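PDB 7CJ7: L-ribulose 3-epimerase from Methylomonas sp. DH-1, which catalyses the manganese-dependent C3 epimerisation of ketoses, with L-ribulose turned over fastest, followed by D-ribulose, D-allulose and D-fructose. Local coordinates for residues A2-R6 and P178-L182; L207-I212 and Y239-F245. All blocks are in the same frame, centred on the assembly; numbering follows the deposited sequence.

Interaction 1. Residues A2-R6 and P178-L182; sequences AFPKR and PNAFL
K5 lays the end of its side chain over one face of the F181 ring, at the N-terminal end of a TIM barrel, where the residues leading into strand 8-12 run past the start of strand 180-185. A2-R6 has no regular secondary structure but is extended (psi 123° to 154°), and its A2-to-K5 direction lies 45° from that of P178 to F181. No hydrogen bond joins the two segments. K5 starts in m, runs t, t through chi2 and chi3 and turns at chi4 (-75°). This sets CE 3.5 Å from the F181 ring centroid, 7° off the normal, a CH-pi contact, and NZ 4.3 Å from that centroid, 21° off the normal, a cation-pi contact. NZ is also held by salt bridges to E107 and D150 and a hydrogen bond to the carbonyl of G208, so the F181 ring is one of several partners of this charge. The CA-to-CB bond of F181 points toward A2-R6 (chi1 m, chi2 88°), and the ring takes A2 CB at its edge, 3.9 Å from F181 CZ. The backbones come nearest at A2 and N179, CA to CA 4.3 Å, with A2 CB 3.6 Å from P178 O. N179, in p, is tied through ND2 to the carbonyls of A139 and I147. Its CB meets the F3 ring (chi1 m) obliquely, 4.1 Å from CE2.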
ATOM      1  N   ALA A   2      -8.855  24.342 -20.527  1.00 29.09           N
ATOM      2  CA  ALA A   2      -8.139  24.533 -19.233  1.00 26.00           C
ATOM      3  C   ALA A   2      -8.626  25.827 -18.579  1.00 22.70           C
ATOM      4  O   ALA A   2      -8.539  26.904 -19.198  1.00 26.01           O
ATOM      5  CB  ALA A   2      -6.647  24.574 -19.448  1.00 29.71           C
ATOM      6  N   PHE A   3      -9.127  25.722 -17.359  1.00 17.69           N
ATOM      7  CA  PHE A   3      -9.576  26.885 -16.566  1.00 16.07           C
ATOM      8  C   PHE A   3      -8.428  27.270 -15.652  1.00 15.45           C
ATOM      9  O   PHE A   3      -7.568  26.443 -15.357  1.00 14.41           O
ATOM     10  CB  PHE A   3     -10.896  26.532 -15.887  1.00 14.95           C
ATOM     11  CG  PHE A   3     -11.907  26.084 -16.906  1.00 15.27           C
ATOM     12  CD1 PHE A   3     -12.516  27.016 -17.729  1.00 15.94           C
ATOM     13  CD2 PHE A   3     -12.191  24.742 -17.095  1.00 14.80           C
ATOM     14  CE1 PHE A   3     -13.424  26.618 -18.694  1.00 17.08           C
ATOM     15  CE2 PHE A   3     -13.100  24.346 -18.062  1.00 15.78           C
ATOM     16  CZ  PHE A   3     -13.703  25.283 -18.869  1.00 16.95           C
ATOM     17  N   PRO A   4      -8.359  28.547 -15.232  1.00 16.48           N
ATOM     18  CA  PRO A   4      -7.213  29.047 -14.475  1.00 16.42           C
ATOM     19  C   PRO A   4      -6.926  28.219 -13.214  1.00 15.73           C
ATOM     20  O   PRO A   4      -7.859  27.817 -12.503  1.00 15.33           O
ATOM     21  CB  PRO A   4      -7.614  30.489 -14.125  1.00 17.07           C
ATOM     22  CG  PRO A   4      -8.590  30.871 -15.215  1.00 18.57           C
ATOM     23  CD  PRO A   4      -9.349  29.597 -15.515  1.00 18.69           C
ATOM     24  N   LYS A   5      -5.636  27.977 -12.990  1.00 14.47           N
ATOM     25  CA  LYS A   5      -5.093  27.378 -11.748  1.00 14.48           C
ATOM     26  C   LYS A   5      -4.183  28.406 -11.081  1.00 15.03           C
ATOM     27  O   LYS A   5      -3.524  29.193 -11.784  1.00 15.67           O
ATOM     28  CB  LYS A   5      -4.315  26.094 -12.043  1.00 14.84           C
ATOM     29  CG  LYS A   5      -5.144  24.945 -12.598  1.00 13.68           C
ATOM     30  CD  LYS A   5      -4.312  23.727 -12.934  1.00 14.17           C
ATOM     31  CE  LYS A   5      -5.154  22.579 -13.432  1.00 14.23           C
ATOM     32  NZ  LYS A   5      -5.888  21.922 -12.331  1.00 14.36           N
ATOM     33  N   ARG A   6      -4.164  28.414  -9.759  1.00 14.65           N
ATOM     34  CA  ARG A   6      -3.204  29.249  -9.010  1.00 15.70           C
ATOM     35  C   ARG A   6      -2.518  28.364  -7.975  1.00 12.77           C
ATOM     36  O   ARG A   6      -3.108  27.340  -7.560  1.00 12.73           O
ATOM     37  CB  ARG A   6      -3.934  30.428  -8.371  1.00 19.17           C
ATOM     38  CG  ARG A   6      -4.966  30.008  -7.335  1.00 22.34           C
ATOM     39  CD  ARG A   6      -5.609  31.197  -6.632  1.00 28.59           C
ATOM     40  NE  ARG A   6      -6.866  31.589  -7.249  1.00 32.71           N
ATOM     41  CZ  ARG A   6      -7.706  32.492  -6.746  1.00 37.56           C
ATOM     42  NH1 ARG A   6      -7.431  33.107  -5.606  1.00 37.66           N
ATOM     43  NH2 ARG A   6      -8.825  32.775  -7.387  1.00 41.65           N
ATOM     44  N   PRO A 178      -8.668  19.140 -22.799  1.00 14.10           N
ATOM     45  CA  PRO A 178      -7.798  20.207 -22.298  1.00 14.08           C
ATOM     46  C   PRO A 178      -7.985  20.511 -20.803  1.00 12.28           C
ATOM     47  O   PRO A 178      -7.097  21.107 -20.208  1.00 12.87           O
ATOM     48  CB  PRO A 178      -8.215  21.427 -23.136  1.00 15.15           C
ATOM     49  CG  PRO A 178      -9.645  21.131 -23.540  1.00 16.38           C
ATOM     50  CD  PRO A 178      -9.684  19.630 -23.749  1.00 16.21           C
ATOM     51  N   ASN A 179      -9.124  20.115 -20.233  1.00 10.51           N
ATOM     52  CA  ASN A 179      -9.428  20.409 -18.806  1.00  9.96           C
ATOM     53  C   ASN A 179      -9.305  19.120 -17.996  1.00 10.16           C
ATOM     54  O   ASN A 179      -9.812  19.092 -16.875  1.00 10.78           O
ATOM     55  CB  ASN A 179     -10.799  21.055 -18.619  1.00 10.38           C
ATOM     56  CG  ASN A 179     -11.934  20.140 -19.008  1.00 10.30           C
ATOM     57  OD1 ASN A 179     -11.862  19.474 -20.031  1.00 10.46           O
ATOM     58  ND2 ASN A 179     -12.991  20.127 -18.215  1.00 11.65           N
ATOM     59  N   ALA A 180      -8.605  18.112 -18.520  1.00 10.58           N
ATOM     60  CA  ALA A 180      -8.287  16.885 -17.764  1.00 10.49           C
ATOM     61  C   ALA A 180      -6.785  16.862 -17.462  1.00 10.11           C
ATOM     62  O   ALA A 180      -5.966  16.977 -18.387  1.00 11.26           O
ATOM     63  CB  ALA A 180      -8.742  15.659 -18.499  1.00 11.01           C
ATOM     64  N   PHE A 181      -6.442  16.717 -16.192  1.00  9.80           N
ATOM     65  CA  PHE A 181      -5.054  16.829 -15.686  1.00  8.99           C
ATOM     66  C   PHE A 181      -4.705  15.596 -14.854  1.00  9.48           C
ATOM     67  O   PHE A 181      -5.610  14.851 -14.405  1.00  9.53           O
ATOM     68  CB  PHE A 181      -4.881  18.090 -14.835  1.00  9.43           C
ATOM     69  CG  PHE A 181      -5.044  19.371 -15.603  1.00  9.17           C
ATOM     70  CD1 PHE A 181      -6.299  19.942 -15.763  1.00  9.73           C
ATOM     71  CD2 PHE A 181      -3.949  20.013 -16.152  1.00  9.93           C
ATOM     72  CE1 PHE A 181      -6.453  21.122 -16.469  1.00 10.13           C
ATOM     73  CE2 PHE A 181      -4.108  21.191 -16.861  1.00 10.53           C
ATOM     74  CZ  PHE A 181      -5.361  21.739 -17.021  1.00 10.97           C
ATOM     75  N   LEU A 182      -3.406  15.419 -14.640  1.00  9.20           N
ATOM     76  CA  LEU A 182      -2.863  14.423 -13.693  1.00  9.55           C
ATOM     77  C   LEU A 182      -2.911  15.020 -12.283  1.00  8.95           C
ATOM     78  O   LEU A 182      -2.728  16.244 -12.110  1.00 10.77           O
ATOM     79  CB  LEU A 182      -1.429  14.097 -14.106  1.00 10.66           C
ATOM     80  CG  LEU A 182      -0.783  12.926 -13.381  1.00 11.89           C
ATOM     81  CD1 LEU A 182      -1.414  11.626 -13.834  1.00 13.70           C
ATOM     82  CD2 LEU A 182       0.717  12.912 -13.619  1.00 10.52           C
TER

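Interaction 2. Residues L207-I212 and Y239-F245; sequences LGYVHI and YRGPITF. With MN (manganese (II) ion), chain D.
H211 ND1 coordinates the manganese ion at 2.2 Å, with E152, D185 and E246 as the other protein ligands; H211 NE2 is hydrogen-bonded to E41. Between the strands, I212 N donates to T244 O at 2.8 Å and T244 N to V210 O at 2.9 Å, both nearly straight. A weak bond runs from V210 N to P242 O, 3.2 Å at 135°; that carbonyl also receives Y239 OH at 2.7 Å. The register is parallel, V210 with I243, H211 with T244 and I212 with F245, CA atoms 4.8-4.9 Å apart and axes crossing at -22°. These are the last two strands of the TIM barrel, linked through helix 227-236 as a beta-alpha-beta unit. H211 (m) and T244 share the inward face, where H211 touches L-sorbose, with H211 CD2 3.5 Å from T244 CB. Y209 (chi1 -149°) swings its ring over P242, whose CB is 3.8 Å from the ring centroid. On the other face, facing helices 227-236 and 271-285, I212 CG1 (m, m) packs on I243 CG2 at 3.4 Å. Before the strand, the Y239 ring (t) takes V210 CG2 on its face, 4.0 Å from the centroid, and L207 CG 3.9 Å from CE1.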
ATOM      1  N   LEU A 207       0.334  18.332 -14.994  1.00  9.85           N
ATOM      2  CA  LEU A 207       0.132  18.165 -13.532  1.00  9.23           C
ATOM      3  C   LEU A 207      -0.781  19.293 -13.058  1.00  9.25           C
ATOM      4  O   LEU A 207      -0.368  20.475 -13.107  1.00 10.52           O
ATOM      5  CB  LEU A 207       1.465  18.182 -12.779  1.00  9.69           C
ATOM      6  CG  LEU A 207       1.342  17.973 -11.266  1.00  9.42           C
ATOM      7  CD1 LEU A 207       0.705  16.631 -10.942  1.00  9.86           C
ATOM      8  CD2 LEU A 207       2.697  18.087 -10.575  1.00 10.11           C
ATOM      9  N   GLY A 208      -1.996  18.944 -12.654  1.00  8.84           N
ATOM     10  CA  GLY A 208      -3.028  19.942 -12.313  1.00  9.20           C
ATOM     11  C   GLY A 208      -3.357  19.983 -10.833  1.00  9.41           C
ATOM     12  O   GLY A 208      -4.088  20.908 -10.431  1.00 10.03           O
ATOM     13  N   TYR A 209      -2.881  19.027 -10.034  1.00  9.45           N
ATOM     14  CA  TYR A 209      -3.277  18.925  -8.601  1.00  9.11           C
ATOM     15  C   TYR A 209      -2.265  18.058  -7.849  1.00  8.82           C
ATOM     16  O   TYR A 209      -1.744  17.080  -8.410  1.00  8.77           O
ATOM     17  CB  TYR A 209      -4.698  18.355  -8.486  1.00  9.46           C
ATOM     18  CG  TYR A 209      -5.505  18.829  -7.300  1.00  9.91           C
ATOM     19  CD1 TYR A 209      -5.305  18.315  -6.030  1.00 10.28           C
ATOM     20  CD2 TYR A 209      -6.501  19.781  -7.451  1.00  9.73           C
ATOM     21  CE1 TYR A 209      -6.053  18.752  -4.946  1.00 11.17           C
ATOM     22  CE2 TYR A 209      -7.257  20.225  -6.382  1.00 10.91           C
ATOM     23  CZ  TYR A 209      -7.043  19.705  -5.119  1.00 11.09           C
ATOM     24  OH  TYR A 209      -7.803  20.137  -4.051  1.00 11.78           O
ATOM     25  N   VAL A 210      -2.015  18.412  -6.591  1.00  7.82           N
ATOM     26  CA  VAL A 210      -1.003  17.746  -5.737  1.00  7.85           C
ATOM     27  C   VAL A 210      -1.589  17.493  -4.349  1.00  7.19           C
ATOM     28  O   VAL A 210      -2.181  18.423  -3.758  1.00  6.91           O
ATOM     29  CB  VAL A 210       0.287  18.577  -5.652  1.00  8.38           C
ATOM     30  CG1 VAL A 210       1.177  18.075  -4.529  1.00  9.03           C
ATOM     31  CG2 VAL A 210       1.021  18.600  -6.978  1.00  8.62           C
ATOM     32  N   HIS A 211      -1.437  16.261  -3.873  1.00  6.64           N
ATOM     33  CA  HIS A 211      -1.614  15.883  -2.453  1.00  7.33           C
ATOM     34  C   HIS A 211      -0.252  15.653  -1.810  1.00  7.86           C
ATOM     35  O   HIS A 211       0.590  14.914  -2.384  1.00  7.22           O
ATOM     36  CB  HIS A 211      -2.494  14.652  -2.296  1.00  8.05           C
ATOM     37  CG  HIS A 211      -3.942  14.955  -2.456  1.00  7.88           C
ATOM     38  ND1 HIS A 211      -4.903  13.972  -2.374  1.00  7.78           N
ATOM     39  CD2 HIS A 211      -4.593  16.116  -2.690  1.00  8.47           C
ATOM     40  CE1 HIS A 211      -6.096  14.517  -2.499  1.00  8.54           C
ATOM     41  NE2 HIS A 211      -5.935  15.830  -2.725  1.00  8.65           N
ATOM     42  N   ILE A 212      -0.096  16.241  -0.625  1.00  8.06           N
ATOM     43  CA  ILE A 212       1.078  16.055   0.262  1.00  8.28           C
ATOM     44  C   ILE A 212       0.621  15.139   1.392  1.00  8.63           C
ATOM     45  O   ILE A 212      -0.206  15.575   2.219  1.00  8.79           O
ATOM     46  CB  ILE A 212       1.614  17.400   0.776  1.00  9.40           C
ATOM     47  CG1 ILE A 212       1.967  18.351  -0.369  1.00  9.49           C
ATOM     48  CG2 ILE A 212       2.781  17.185   1.727  1.00  9.73           C
ATOM     49  CD1 ILE A 212       2.957  17.782  -1.360  1.00  9.93           C
ATOM     50  N   TYR A 239       5.488  24.427 -10.862  1.00 12.08           N
ATOM     51  CA  TYR A 239       4.092  24.018 -10.589  1.00 10.70           C
ATOM     52  C   TYR A 239       3.341  25.161  -9.890  1.00 11.41           C
ATOM     53  O   TYR A 239       3.792  25.645  -8.809  1.00 11.68           O
ATOM     54  CB  TYR A 239       4.045  22.759  -9.728  1.00  9.77           C
ATOM     55  CG  TYR A 239       2.637  22.380  -9.349  1.00  9.54           C
ATOM     56  CD1 TYR A 239       1.772  21.850 -10.285  1.00 10.27           C
ATOM     57  CD2 TYR A 239       2.159  22.576  -8.067  1.00  8.88           C
ATOM     58  CE1 TYR A 239       0.471  21.508  -9.961  1.00  9.33           C
ATOM     59  CE2 TYR A 239       0.864  22.234  -7.725  1.00  8.98           C
ATOM     60  CZ  TYR A 239       0.013  21.696  -8.672  1.00  8.48           C
ATOM     61  OH  TYR A 239      -1.271  21.360  -8.348  1.00  7.62           O
ATOM     62  N   ARG A 240       2.210  25.562 -10.472  1.00 10.92           N
ATOM     63  CA  ARG A 240       1.315  26.608  -9.911  1.00 13.10           C
ATOM     64  C   ARG A 240      -0.114  26.075  -9.897  1.00 13.37           C
ATOM     65  O   ARG A 240      -0.885  26.375 -10.807  1.00 17.43           O
ATOM     66  CB  ARG A 240       1.421  27.911 -10.708  1.00 15.61           C
ATOM     67  CG  ARG A 240       2.661  28.715 -10.353  1.00 20.08           C
ATOM     68  CD  ARG A 240       2.749  30.024 -11.119  1.00 24.54           C
ATOM     69  NE  ARG A 240       3.961  30.728 -10.734  1.00 32.74           N
ATOM     70  CZ  ARG A 240       4.093  31.449  -9.628  1.00 33.26           C
ATOM     71  NH1 ARG A 240       5.245  32.038  -9.360  1.00 35.76           N
ATOM     72  NH2 ARG A 240       3.080  31.571  -8.792  1.00 34.40           N
ATOM     73  N   GLY A 241      -0.436  25.289  -8.888  1.00 11.16           N
ATOM     74  CA  GLY A 241      -1.774  24.711  -8.749  1.00 10.84           C
ATOM     75  C   GLY A 241      -2.035  24.351  -7.297  1.00 10.51           C
ATOM     76  O   GLY A 241      -1.207  24.601  -6.431  1.00 10.90           O
ATOM     77  N   PRO A 242      -3.205  23.762  -7.008  1.00 10.50           N
ATOM     78  CA  PRO A 242      -3.543  23.366  -5.646  1.00  9.92           C
ATOM     79  C   PRO A 242      -2.535  22.365  -5.067  1.00 10.40           C
ATOM     80  O   PRO A 242      -2.093  21.457  -5.758  1.00  9.98           O
ATOM     81  CB  PRO A 242      -4.942  22.753  -5.781  1.00 10.23           C
ATOM     82  CG  PRO A 242      -5.482  23.373  -7.039  1.00 10.85           C
ATOM     83  CD  PRO A 242      -4.294  23.519  -7.958  1.00 11.10           C
ATOM     84  N   ILE A 243      -2.186  22.577  -3.804  1.00  9.79           N
ATOM     85  CA  ILE A 243      -1.412  21.611  -2.975  1.00 10.23           C
ATOM     86  C   ILE A 243      -2.221  21.379  -1.703  1.00  9.49           C
ATOM     87  O   ILE A 243      -2.362  22.346  -0.930  1.00 10.60           O
ATOM     88  CB  ILE A 243      -0.010  22.168  -2.669  1.00 10.85           C
ATOM     89  CG1 ILE A 243       0.755  22.488  -3.958  1.00 11.44           C
ATOM     90  CG2 ILE A 243       0.744  21.204  -1.764  1.00 11.97           C
ATOM     91  CD1 ILE A 243       2.108  23.142  -3.730  1.00 11.39           C
ATOM     92  N   THR A 244      -2.766  20.178  -1.523  1.00  9.16           N
ATOM     93  CA  THR A 244      -3.606  19.806  -0.355  1.00  9.42           C
ATOM     94  C   THR A 244      -2.815  18.904   0.587  1.00  8.74           C
ATOM     95  O   THR A 244      -2.274  17.882   0.125  1.00  8.10           O
ATOM     96  CB  THR A 244      -4.870  19.032  -0.742  1.00 10.23           C
ATOM     97  OG1 THR A 244      -5.611  19.730  -1.735  1.00 12.06           O
ATOM     98  CG2 THR A 244      -5.772  18.776   0.442  1.00 11.35           C
ATOM     99  N   PHE A 245      -2.762  19.270   1.864  1.00  9.05           N
ATOM    100  CA  PHE A 245      -2.292  18.365   2.934  1.00  9.01           C
ATOM    101  C   PHE A 245      -3.394  17.336   3.183  1.00  9.54           C
ATOM    102  O   PHE A 245      -4.564  17.706   3.430  1.00  9.51           O
ATOM    103  CB  PHE A 245      -1.939  19.136   4.204  1.00  9.03           C
ATOM    104  CG  PHE A 245      -1.720  18.235   5.391  1.00  9.10           C
ATOM    105  CD1 PHE A 245      -0.794  17.204   5.341  1.00  9.68           C
ATOM    106  CD2 PHE A 245      -2.453  18.401   6.549  1.00  9.33           C
ATOM    107  CE1 PHE A 245      -0.608  16.359   6.428  1.00  9.20           C
ATOM    108  CE2 PHE A 245      -2.261  17.564   7.637  1.00  9.28           C
ATOM    109  CZ  PHE A 245      -1.334  16.555   7.580  1.00  9.37           C
TER
HETATM  110 MN    MN D 302      -4.743  11.803  -2.118  1.00 20.11          MN

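Overall arrangement
Interaction 1 closes before interaction 2 opens along the chain, yet their centres lie only 12 Å apart. They meet because strands 180-185 and 207-212 are neighbours in the eight-stranded barrel: L182 O and G208 N are 2.8 Å apart, a probable hydrogen bond. A second link, K5 NZ to G208 O at 2.8 Å, brings the residues before the first strand against the seventh. Interaction 1 sits at the N-terminal end of the barrel, and the nearest side-chain atoms of K5 and H211 are about 11 Å apart, whereas interaction 2 runs along the seventh and eighth strands to the metal at their C-terminal end, the usual place for a TIM-barrel active site.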